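Local coordinates for protein transcription termination factor FttA (Pyrococcus horikoshii, PDB 3AF6) that probably terminates archaeal transcription by cutting nascent RNA with a two-zinc nuclease centre that has both endonuclease and 5'-3' exonuclease activity, at residues R168-L171 against R172-R176; S477-L480 against R481-F485; A595-R598 against E599-Y603; T629-H632 against R633-I637. All coordinates share one frame; numbering follows the deposited sequence.

Contact 1. Residues R168-L171 against R172-R176; sequences RKFL and RQVGR
Arg168 to Leu171 and Arg172 to Gly175 are successive turns of helix 164-178, joined by four backbone bonds from residue i+4 to residue i. Arg172 N gives to Arg168 O, Gln173 N to Lys169 O, Val174 N to Phe170 O and Gly175 N to Leu171 O, each at 3.1 Å. The bond to Phe170 O is almost straight, with 177° at the hydrogen.

On the buried side, the Val174 methyl CG2 sits over one face of the Phe170 ring. It lies 3.9 Å from the ring centroid, displaced toward the rim, and its nearest ring atoms are CE1 and CZ. This is a CH-pi contact. Val174 CG2 is turned beside its own backbone N and opposite the carbonyl carbon, which directs it back along the helix to the ring. The Phe170 ring also meets His319 and packs on Ile321 and Pro277.

On the outer side, Arg168 and Arg172 run side by side in the same direction. How closely their ends approach is doubtful in the model. Arg172 NH1 forms a salt bridge with Glu36. Lys169 and Gln173 meet more loosely, with Lys169 CE 3.8 Å from Gln173 OE1.

The pattern is that of an amphipathic alpha-helix in the archaeal CPSF-KH region. Its apolar side rests on strand 320-322, at an edge of a metallo-beta-lactamase sheet.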
loop_
_atom_site.group_PDB
_atom_site.type_symbol
_atom_site.label_atom_id
_atom_site.label_comp_id
_atom_site.label_asym_id
_atom_site.label_seq_id
_atom_site.Cartn_x
_atom_site.Cartn_y
_atom_site.Cartn_z
ATOM N N ARG A 168 -2.052 22.755 3.081
ATOM C CA ARG A 168 -1.284 23.554 4.028
ATOM C C ARG A 168 -2.082 23.681 5.327
ATOM O O ARG A 168 -1.551 23.518 6.426
ATOM C CB ARG A 168 -1.035 24.940 3.435
ATOM C CG ARG A 168 -0.019 25.803 4.175
ATOM C CD ARG A 168 -0.093 27.247 3.672
ATOM N NE ARG A 168 -0.300 27.314 2.222
ATOM C CZ ARG A 168 -0.717 28.397 1.567
ATOM N NH1 ARG A 168 -0.972 29.522 2.229
ATOM N NH2 ARG A 168 -0.897 28.350 0.249
ATOM N N LYS A 169 -3.368 23.973 5.187
ATOM C CA LYS A 169 -4.241 24.122 6.338
ATOM C C LYS A 169 -4.261 22.817 7.118
ATOM O O LYS A 169 -4.064 22.801 8.331
ATOM C CB LYS A 169 -5.656 24.482 5.873
ATOM C CG LYS A 169 -6.684 24.585 6.987
ATOM C CD LYS A 169 -8.023 25.061 6.452
ATOM C CE LYS A 169 -9.025 25.294 7.581
ATOM N NZ LYS A 169 -10.289 25.922 7.099
ATOM N N PHE A 170 -4.492 21.727 6.391
ATOM C CA PHE A 170 -4.560 20.382 6.944
ATOM C C PHE A 170 -3.310 19.981 7.711
ATOM O O PHE A 170 -3.396 19.432 8.804
ATOM C CB PHE A 170 -4.801 19.385 5.810
ATOM C CG PHE A 170 -4.494 17.960 6.168
ATOM C CD1 PHE A 170 -5.334 17.243 7.007
ATOM C CD2 PHE A 170 -3.350 17.340 5.668
ATOM C CE1 PHE A 170 -5.044 15.923 7.346
ATOM C CE2 PHE A 170 -3.047 16.022 5.998
ATOM C CZ PHE A 170 -3.898 15.309 6.841
ATOM N N LEU A 171 -2.146 20.241 7.131
ATOM C CA LEU A 171 -0.903 19.880 7.784
ATOM C C LEU A 171 -0.664 20.679 9.057
ATOM O O LEU A 171 -0.197 20.128 10.054
ATOM C CB LEU A 171 0.268 20.040 6.815
ATOM C CG LEU A 171 0.230 19.076 5.619
ATOM C CD1 LEU A 171 1.372 19.380 4.668
ATOM C CD2 LEU A 171 0.311 17.633 6.105
ATOM N N ARG A 172 -0.988 21.968 9.046
ATOM C CA ARG A 172 -0.789 22.767 10.250
ATOM C C ARG A 172 -1.655 22.231 11.384
ATOM O O ARG A 172 -1.210 22.167 12.530
ATOM C CB ARG A 172 -1.097 24.253 9.999
ATOM C CG ARG A 172 0.157 25.103 9.744
ATOM C CD ARG A 172 -0.114 26.611 9.825
ATOM N NE ARG A 172 -0.728 27.160 8.615
ATOM C CZ ARG A 172 -0.098 27.319 7.452
ATOM N NH1 ARG A 172 1.178 26.972 7.323
ATOM N NH2 ARG A 172 -0.745 27.834 6.414
ATOM N N GLN A 173 -2.888 21.838 11.065
ATOM C CA GLN A 173 -3.793 21.290 12.071
ATOM C C GLN A 173 -3.217 20.003 12.657
ATOM O O GLN A 173 -3.023 19.903 13.869
ATOM C CB GLN A 173 -5.166 21.015 11.460
ATOM C CG GLN A 173 -5.995 22.266 11.203
ATOM C CD GLN A 173 -7.244 21.979 10.376
ATOM O OE1 GLN A 173 -8.163 22.803 10.301
ATOM N NE2 GLN A 173 -7.275 20.809 9.740
ATOM N N VAL A 174 -2.939 19.024 11.799
ATOM C CA VAL A 174 -2.366 17.756 12.249
ATOM C C VAL A 174 -1.233 18.009 13.243
ATOM O O VAL A 174 -1.182 17.405 14.322
ATOM C CB VAL A 174 -1.793 16.944 11.061
ATOM C CG1 VAL A 174 -1.006 15.752 11.572
ATOM C CG2 VAL A 174 -2.921 16.476 10.157
ATOM N N GLY A 175 -0.329 18.914 12.868
ATOM C CA GLY A 175 0.802 19.244 13.713
ATOM C C GLY A 175 0.440 19.750 15.094
ATOM O O GLY A 175 1.016 19.302 16.086
ATOM N N ARG A 176 -0.510 20.678 15.164
ATOM C CA ARG A 176 -0.925 21.241 16.448
ATOM C C ARG A 176 -1.549 20.132 17.273
ATOM O O ARG A 176 -1.550 20.175 18.506
ATOM C CB ARG A 176 -1.930 22.383 16.243
ATOM C CG ARG A 176 -1.552 23.333 15.112
ATOM C CD ARG A 176 -2.399 24.584 15.086
ATOM N NE ARG A 176 -1.942 25.544 16.084
ATOM C CZ ARG A 176 -2.674 25.955 17.111
ATOM N NH1 ARG A 176 -3.910 25.490 17.277
ATOM N NH2 ARG A 176 -2.169 26.822 17.978
#

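Contact 2. Residues S477-L480 against R481-F485; sequences SRRL and REQIF
Ser477 to Phe485 run through the short helix that begins at Arg478, with backbone bonds Arg481 N to Ser477 O, Glu482 N to Arg478 O and Gln483 N to Arg479 O. Ser477 is the N-cap of this helix in the Beta-Casp region. Its OG accepts a weak bond from Leu480 N at 3.4 Å. The side chain turns back to that N-H because OG lies between the backbone N and the carbonyl carbon, chi1 62°.

Arg478 and Arg481 meet at an angle on the outer side, their guanidinium planes 36° apart. Arg481 NH1 comes to 3.8 Å from Arg478 CG, so it touches the aliphatic part of its neighbour. The two charged groups lie farther apart, with Arg478 NE 5.4 Å from Arg481 NH1. Arg478 NH2 forms a salt bridge with Glu377, and a sulfate ion, probably from the crystallisation liquor, lies about 4 Å from the Arg481 side chain.

Glu482 bends at chi2, and its OE1 forms a salt bridge with Lys486.

Leu480 and Ile484 supply the apolar contact. Leu480 also packs on Leu375, and its CD2 meets Ile484 CD1 at 3.8 Å.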
loop_
_atom_site.group_PDB
_atom_site.type_symbol
_atom_site.label_atom_id
_atom_site.label_comp_id
_atom_site.label_asym_id
_atom_site.label_seq_id
_atom_site.Cartn_x
_atom_site.Cartn_y
_atom_site.Cartn_z
ATOM N N SER A 477 12.872 -5.385 -4.656
ATOM C CA SER A 477 14.091 -6.023 -4.183
ATOM C C SER A 477 15.276 -5.334 -4.846
ATOM O O SER A 477 15.153 -4.802 -5.954
ATOM C CB SER A 477 14.096 -7.501 -4.552
ATOM O OG SER A 477 14.062 -7.647 -5.957
ATOM N N ARG A 478 16.415 -5.347 -4.160
ATOM C CA ARG A 478 17.638 -4.740 -4.661
ATOM C C ARG A 478 17.983 -5.183 -6.078
ATOM O O ARG A 478 18.436 -4.378 -6.889
ATOM C CB ARG A 478 18.794 -5.068 -3.718
ATOM C CG ARG A 478 18.920 -4.086 -2.574
ATOM C CD ARG A 478 19.768 -4.636 -1.453
ATOM N NE ARG A 478 19.082 -5.686 -0.711
ATOM C CZ ARG A 478 19.541 -6.222 0.417
ATOM N NH1 ARG A 478 20.695 -5.811 0.937
ATOM N NH2 ARG A 478 18.836 -7.159 1.033
ATOM N N ARG A 479 17.763 -6.457 -6.379
ATOM C CA ARG A 479 18.061 -6.969 -7.708
ATOM C C ARG A 479 17.176 -6.304 -8.749
ATOM O O ARG A 479 17.653 -5.582 -9.628
ATOM C CB ARG A 479 17.862 -8.484 -7.759
ATOM C CG ARG A 479 18.298 -9.101 -9.075
ATOM C CD ARG A 479 18.464 -10.612 -8.975
ATOM N NE ARG A 479 17.227 -11.331 -9.270
ATOM C CZ ARG A 479 17.129 -12.657 -9.316
ATOM N NH1 ARG A 479 18.202 -13.406 -9.079
ATOM N NH2 ARG A 479 15.966 -13.236 -9.615
ATOM N N LEU A 480 15.879 -6.548 -8.638
ATOM C CA LEU A 480 14.915 -5.981 -9.564
ATOM C C LEU A 480 15.048 -4.458 -9.613
ATOM O O LEU A 480 14.758 -3.846 -10.636
ATOM C CB LEU A 480 13.501 -6.370 -9.132
ATOM C CG LEU A 480 12.471 -6.660 -10.220
ATOM C CD1 LEU A 480 11.156 -7.047 -9.566
ATOM C CD2 LEU A 480 12.289 -5.451 -11.102
ATOM N N ARG A 481 15.497 -3.851 -8.516
ATOM C CA ARG A 481 15.644 -2.400 -8.463
ATOM C C ARG A 481 16.712 -1.873 -9.402
ATOM O O ARG A 481 16.432 -1.050 -10.274
ATOM C CB ARG A 481 15.987 -1.928 -7.058
ATOM C CG ARG A 481 16.046 -0.414 -6.973
ATOM C CD ARG A 481 16.787 0.057 -5.751
ATOM N NE ARG A 481 16.447 -0.764 -4.604
ATOM C CZ ARG A 481 16.767 -0.456 -3.355
ATOM N NH1 ARG A 481 16.417 -1.274 -2.369
ATOM N NH2 ARG A 481 17.419 0.673 -3.096
ATOM N N GLU A 482 17.945 -2.332 -9.200
ATOM C CA GLU A 482 19.070 -1.911 -10.030
ATOM C C GLU A 482 18.762 -2.259 -11.488
ATOM O O GLU A 482 19.058 -1.493 -12.406
ATOM C CB GLU A 482 20.349 -2.619 -9.570
ATOM C CG GLU A 482 20.670 -2.433 -8.085
ATOM C CD GLU A 482 20.989 -0.987 -7.707
ATOM O OE1 GLU A 482 21.964 -0.427 -8.255
ATOM O OE2 GLU A 482 20.270 -0.410 -6.858
ATOM N N GLN A 483 18.150 -3.420 -11.683
ATOM C CA GLN A 483 17.778 -3.890 -13.008
ATOM C C GLN A 483 16.790 -2.923 -13.653
ATOM O O GLN A 483 16.411 -3.096 -14.810
ATOM C CB GLN A 483 17.138 -5.272 -12.897
ATOM C CG GLN A 483 16.898 -5.969 -14.222
ATOM C CD GLN A 483 16.301 -7.345 -14.037
ATOM O OE1 GLN A 483 16.551 -8.010 -13.030
ATOM N NE2 GLN A 483 15.522 -7.793 -15.016
ATOM N N ILE A 484 16.366 -1.911 -12.898
ATOM C CA ILE A 484 15.418 -0.930 -13.408
ATOM C C ILE A 484 16.128 0.334 -13.864
ATOM O O ILE A 484 16.523 0.441 -15.023
ATOM C CB ILE A 484 14.349 -0.523 -12.347
ATOM C CG1 ILE A 484 13.472 -1.719 -11.974
ATOM C CG2 ILE A 484 13.472 0.608 -12.894
ATOM C CD1 ILE A 484 12.578 -2.207 -13.083
ATOM N N PHE A 485 16.309 1.281 -12.949
ATOM C CA PHE A 485 16.936 2.541 -13.312
ATOM C C PHE A 485 18.368 2.456 -13.830
ATOM O O PHE A 485 18.666 3.006 -14.898
ATOM C CB PHE A 485 16.836 3.556 -12.160
ATOM C CG PHE A 485 17.403 3.081 -10.853
ATOM C CD1 PHE A 485 18.772 2.904 -10.686
ATOM C CD2 PHE A 485 16.562 2.857 -9.769
ATOM C CE1 PHE A 485 19.299 2.511 -9.453
ATOM C CE2 PHE A 485 17.076 2.466 -8.533
ATOM C CZ PHE A 485 18.448 2.292 -8.374
#

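Contact 3. Residues A595-R598 against E599-Y603; sequences ADRR and ELMNY
Glu599 and Asp596 form a capping box at the start of helix 597-606, in the C-terminal part of the metallo-beta-lactamase region. Glu599 N gives to Asp596 OD1 at 2.9 Å, and the approach is nearly along the C-O axis. In return Asp596 N gives a weak bond to Glu599 OE2 at 3.2 Å. The Asp596 side chain reaches the helix N-H because CG stands between its backbone N and carbonyl carbon, chi1 80°. The two side chains cross at about a right angle, their carboxylate planes 53° apart. Their like charges are close, but Glu599 OE2 has a salt bridge with Lys369, and its OE1 accepts from Phe370 N. Asp596 OD2 accepts from Gln402 N. Glu599 CB also packs on Ala595 CB.

Leu600 N closes the first helical turn on Asp596 O at 2.8 Å. Its CD2 touches Ala595 CB, and the side chain packs on Phe368, Met391 and Leu627. Leu600 and Ala595 lie near, but not at, the zinc site: the side chains of Leu600 and the zinc ligand Asp367 are about 8 Å apart, as are those of Ala595 and His344.

Met601 N bonds to Arg597 O. Their side chains run alongside each other in the same direction, with Arg597 NH2 3.6 Å from Met601 CG and 3.8 Å from Met601 SD. The Arg597 guanidinium is also engaged by Asp626 through a salt bridge.

Asn602 N bonds to Arg598 O. Tyr603 N continues the helix with a bond to Glu599 O, while its side chain leads away and its OH is hydrogen-bonded to Asn380 O.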
loop_
_atom_site.group_PDB
_atom_site.type_symbol
_atom_site.label_atom_id
_atom_site.label_comp_id
_atom_site.label_asym_id
_atom_site.label_seq_id
_atom_site.Cartn_x
_atom_site.Cartn_y
_atom_site.Cartn_z
ATOM N N ALA A 595 2.953 -15.600 3.944
ATOM C CA ALA A 595 3.881 -16.549 4.544
ATOM C C ALA A 595 3.051 -17.813 4.787
ATOM O O ALA A 595 1.893 -17.727 5.215
ATOM C CB ALA A 595 4.409 -16.015 5.857
ATOM N N ASP A 596 3.598 -18.984 4.488
ATOM C CA ASP A 596 2.830 -20.194 4.725
ATOM C C ASP A 596 3.059 -20.638 6.174
ATOM O O ASP A 596 3.755 -19.943 6.918
ATOM C CB ASP A 596 3.201 -21.266 3.695
ATOM C CG ASP A 596 4.488 -21.989 4.011
ATOM O OD1 ASP A 596 5.307 -21.487 4.826
ATOM O OD2 ASP A 596 4.673 -23.078 3.413
ATOM N N ARG A 597 2.462 -21.755 6.587
ATOM C CA ARG A 597 2.603 -22.224 7.965
ATOM C C ARG A 597 4.044 -22.184 8.450
ATOM O O ARG A 597 4.348 -21.537 9.456
ATOM C CB ARG A 597 2.026 -23.645 8.116
ATOM C CG ARG A 597 2.424 -24.395 9.408
ATOM C CD ARG A 597 2.206 -23.561 10.661
ATOM N NE ARG A 597 1.150 -24.095 11.519
ATOM C CZ ARG A 597 1.355 -24.792 12.636
ATOM N NH1 ARG A 597 0.325 -25.227 13.342
ATOM N NH2 ARG A 597 2.585 -25.049 13.056
ATOM N N ARG A 598 4.931 -22.867 7.731
ATOM C CA ARG A 598 6.342 -22.911 8.086
ATOM C C ARG A 598 6.947 -21.501 8.204
ATOM O O ARG A 598 7.679 -21.211 9.146
ATOM C CB ARG A 598 7.098 -23.730 7.033
ATOM C CG ARG A 598 8.576 -23.967 7.303
ATOM C CD ARG A 598 9.189 -24.699 6.108
ATOM N NE ARG A 598 10.601 -25.070 6.276
ATOM C CZ ARG A 598 11.599 -24.213 6.511
ATOM N NH1 ARG A 598 11.363 -22.906 6.621
ATOM N NH2 ARG A 598 12.847 -24.667 6.610
ATOM N N GLU A 599 6.638 -20.629 7.248
ATOM C CA GLU A 599 7.166 -19.273 7.270
ATOM C C GLU A 599 6.693 -18.495 8.483
ATOM O O GLU A 599 7.467 -17.746 9.085
ATOM C CB GLU A 599 6.750 -18.497 6.015
ATOM C CG GLU A 599 7.272 -19.036 4.723
ATOM C CD GLU A 599 6.896 -18.148 3.556
ATOM O OE1 GLU A 599 7.275 -16.949 3.569
ATOM O OE2 GLU A 599 6.223 -18.648 2.627
ATOM N N LEU A 600 5.415 -18.646 8.827
ATOM C CA LEU A 600 4.878 -17.927 9.970
ATOM C C LEU A 600 5.594 -18.376 11.240
ATOM O O LEU A 600 6.047 -17.549 12.024
ATOM C CB LEU A 600 3.364 -18.150 10.094
ATOM C CG LEU A 600 2.444 -17.622 8.973
ATOM C CD1 LEU A 600 1.048 -18.183 9.190
ATOM C CD2 LEU A 600 2.410 -16.094 8.937
ATOM N N MET A 601 5.715 -19.683 11.439
ATOM C CA MET A 601 6.385 -20.174 12.629
ATOM C C MET A 601 7.815 -19.667 12.629
ATOM O O MET A 601 8.320 -19.185 13.649
ATOM C CB MET A 601 6.370 -21.702 12.673
ATOM C CG MET A 601 4.993 -22.330 12.922
ATOM S SD MET A 601 4.246 -22.009 14.570
ATOM C CE MET A 601 5.132 -23.171 15.610
ATOM N N ASN A 602 8.462 -19.749 11.474
ATOM C CA ASN A 602 9.846 -19.309 11.359
ATOM C C ASN A 602 10.001 -17.816 11.619
ATOM O O ASN A 602 11.054 -17.366 12.060
ATOM C CB ASN A 602 10.400 -19.662 9.977
ATOM C CG ASN A 602 11.838 -19.219 9.798
ATOM O OD1 ASN A 602 12.181 -18.589 8.801
ATOM N ND2 ASN A 602 12.686 -19.546 10.763
ATOM N N TYR A 603 8.957 -17.040 11.348
ATOM C CA TYR A 603 9.030 -15.603 11.590
ATOM C C TYR A 603 9.061 -15.359 13.092
ATOM O O TYR A 603 9.706 -14.422 13.570
ATOM C CB TYR A 603 7.819 -14.868 10.996
ATOM C CG TYR A 603 7.916 -13.364 11.149
ATOM C CD1 TYR A 603 8.756 -12.611 10.319
ATOM C CD2 TYR A 603 7.265 -12.707 12.192
ATOM C CE1 TYR A 603 8.952 -11.240 10.531
ATOM C CE2 TYR A 603 7.454 -11.350 12.416
ATOM C CZ TYR A 603 8.299 -10.623 11.582
ATOM O OH TYR A 603 8.496 -9.282 11.807
#

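Contact 4. Residues T629-H632 against R633-I637; sequences TSIH and RKFGI
His632 and Ile637 make the side-chain hydrogen bond at the C-terminal end of helix 621-635. His632 ND1 gives to Ile637 O at 3.1 Å, with 154° at the hydrogen. The oxygen lies in the imidazole plane, but the donor stands above the carbonyl plane, 63° out of it. His632 CA adds a CA-H...O contact to the same oxygen.

The backbone bonds are Arg633 N to Thr629 O, Lys634 N to Ser630 O and Phe635 N to Ile631 O. A weak one follows from Gly636 N to His632 O. Gly636 then leaves the helix with positive phi, 73°.

Apolar packing joins Ile631 CG2 to Phe635 CD2 at 3.7 Å. Ile631 and Phe635 both pack on Val604 of helix 597-606, and Ile631 and Ile637 both rest on Ile614 of strand 613-617.

Thr629 CG2 lies over one face of the Arg633 guanidinium, 3.6 Å from both NH1 and NH2. Thr629 OG1 is hydrogen-bonded to Leu625 O, one turn earlier.

The last turn is therefore tied by His632 to Ile637, just before strand 638-640. The bond spans the turn between helix and strand in this beta-alpha-beta unit, and its in-plane approach probably restrains the imidazole's rotation.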
loop_
_atom_site.group_PDB
_atom_site.type_symbol
_atom_site.label_atom_id
_atom_site.label_comp_id
_atom_site.label_asym_id
_atom_site.label_seq_id
_atom_site.Cartn_x
_atom_site.Cartn_y
_atom_site.Cartn_z
ATOM N N THR A 629 -2.072 -21.498 19.248
ATOM C CA THR A 629 -1.825 -22.659 20.089
ATOM C C THR A 629 -0.455 -23.233 19.763
ATOM O O THR A 629 0.323 -23.558 20.665
ATOM C CB THR A 629 -2.884 -23.757 19.849
ATOM O OG1 THR A 629 -4.152 -23.321 20.358
ATOM C CG2 THR A 629 -2.473 -25.054 20.529
ATOM N N SER A 630 -0.163 -23.345 18.469
ATOM C CA SER A 630 1.110 -23.883 18.006
ATOM C C SER A 630 2.315 -23.069 18.464
ATOM O O SER A 630 3.306 -23.633 18.918
ATOM C CB SER A 630 1.125 -23.962 16.491
ATOM O OG SER A 630 -0.032 -24.608 16.020
ATOM N N ILE A 631 2.244 -21.748 18.334
ATOM C CA ILE A 631 3.352 -20.890 18.748
ATOM C C ILE A 631 3.657 -21.090 20.230
ATOM O O ILE A 631 4.809 -21.275 20.623
ATOM C CB ILE A 631 3.030 -19.397 18.508
ATOM C CG1 ILE A 631 2.953 -19.114 17.005
ATOM C CG2 ILE A 631 4.083 -18.524 19.172
ATOM C CD1 ILE A 631 2.500 -17.722 16.669
ATOM N N HIS A 632 2.612 -21.054 21.049
ATOM C CA HIS A 632 2.770 -21.220 22.486
ATOM C C HIS A 632 3.448 -22.535 22.855
ATOM O O HIS A 632 4.370 -22.576 23.670
ATOM C CB HIS A 632 1.414 -21.180 23.182
ATOM C CG HIS A 632 1.504 -21.407 24.656
ATOM N ND1 HIS A 632 2.035 -20.470 25.520
ATOM C CD2 HIS A 632 1.180 -22.479 25.416
ATOM C CE1 HIS A 632 2.032 -20.958 26.746
ATOM N NE2 HIS A 632 1.518 -22.175 26.710
ATOM N N ARG A 633 2.963 -23.612 22.256
ATOM C CA ARG A 633 3.482 -24.936 22.521
ATOM C C ARG A 633 4.942 -25.097 22.108
ATOM O O ARG A 633 5.711 -25.760 22.798
ATOM C CB ARG A 633 2.603 -25.958 21.804
ATOM C CG ARG A 633 2.797 -27.396 22.223
ATOM C CD ARG A 633 1.517 -28.167 21.945
ATOM N NE ARG A 633 1.030 -27.885 20.598
ATOM C CZ ARG A 633 -0.246 -27.956 20.232
ATOM N NH1 ARG A 633 -1.172 -28.304 21.119
ATOM N NH2 ARG A 633 -0.596 -27.668 18.981
ATOM N N LYS A 634 5.334 -24.476 20.998
ATOM C CA LYS A 634 6.706 -24.601 20.522
ATOM C C LYS A 634 7.680 -23.559 21.036
ATOM O O LYS A 634 8.878 -23.826 21.114
ATOM C CB LYS A 634 6.750 -24.587 18.994
ATOM C CG LYS A 634 8.157 -24.735 18.435
ATOM C CD LYS A 634 8.128 -24.886 16.942
ATOM C CE LYS A 634 9.505 -25.108 16.368
ATOM N NZ LYS A 634 9.395 -25.271 14.890
ATOM N N PHE A 635 7.186 -22.380 21.394
ATOM C CA PHE A 635 8.077 -21.332 21.871
ATOM C C PHE A 635 7.796 -20.931 23.306
ATOM O O PHE A 635 8.620 -20.276 23.955
ATOM C CB PHE A 635 7.962 -20.103 20.969
ATOM C CG PHE A 635 8.265 -20.378 19.523
ATOM C CD1 PHE A 635 9.550 -20.704 19.117
ATOM C CD2 PHE A 635 7.257 -20.315 18.563
ATOM C CE1 PHE A 635 9.831 -20.964 17.774
ATOM C CE2 PHE A 635 7.533 -20.576 17.215
ATOM C CZ PHE A 635 8.822 -20.900 16.825
ATOM N N GLY A 636 6.631 -21.323 23.808
ATOM C CA GLY A 636 6.278 -20.968 25.167
ATOM C C GLY A 636 5.922 -19.498 25.295
ATOM O O GLY A 636 5.917 -18.958 26.399
ATOM N N ILE A 637 5.629 -18.844 24.174
ATOM C CA ILE A 637 5.257 -17.436 24.190
ATOM C C ILE A 637 3.739 -17.288 24.418
ATOM O O ILE A 637 2.946 -18.064 23.868
ATOM C CB ILE A 637 5.638 -16.768 22.844
ATOM C CG1 ILE A 637 7.153 -16.833 22.648
ATOM C CG2 ILE A 637 5.154 -15.324 22.805
ATOM C CD1 ILE A 637 7.638 -16.283 21.314
#

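In the fold
The contacts follow one another along the chain, each within a single helix or its end. Contact 1 lies in the archaeal CPSF-KH region, with its centre about 36 Å from that of contact 2 in the Beta-Casp region. Contacts 3 and 4 belong to the C-terminal part of the metallo-beta-lactamase region, with centres about 13 Å apart. They touch where helix 597-606 packs on helix 621-635, through Met601 against Lys634 and Phe635. Contacts 1 and 3 lie on opposite sides of the chain's centre, about 41 Å apart between centres. Contact 3 lies near the zinc site, while contacts 1 and 2, in the KH and Beta-Casp regions, lie away from it.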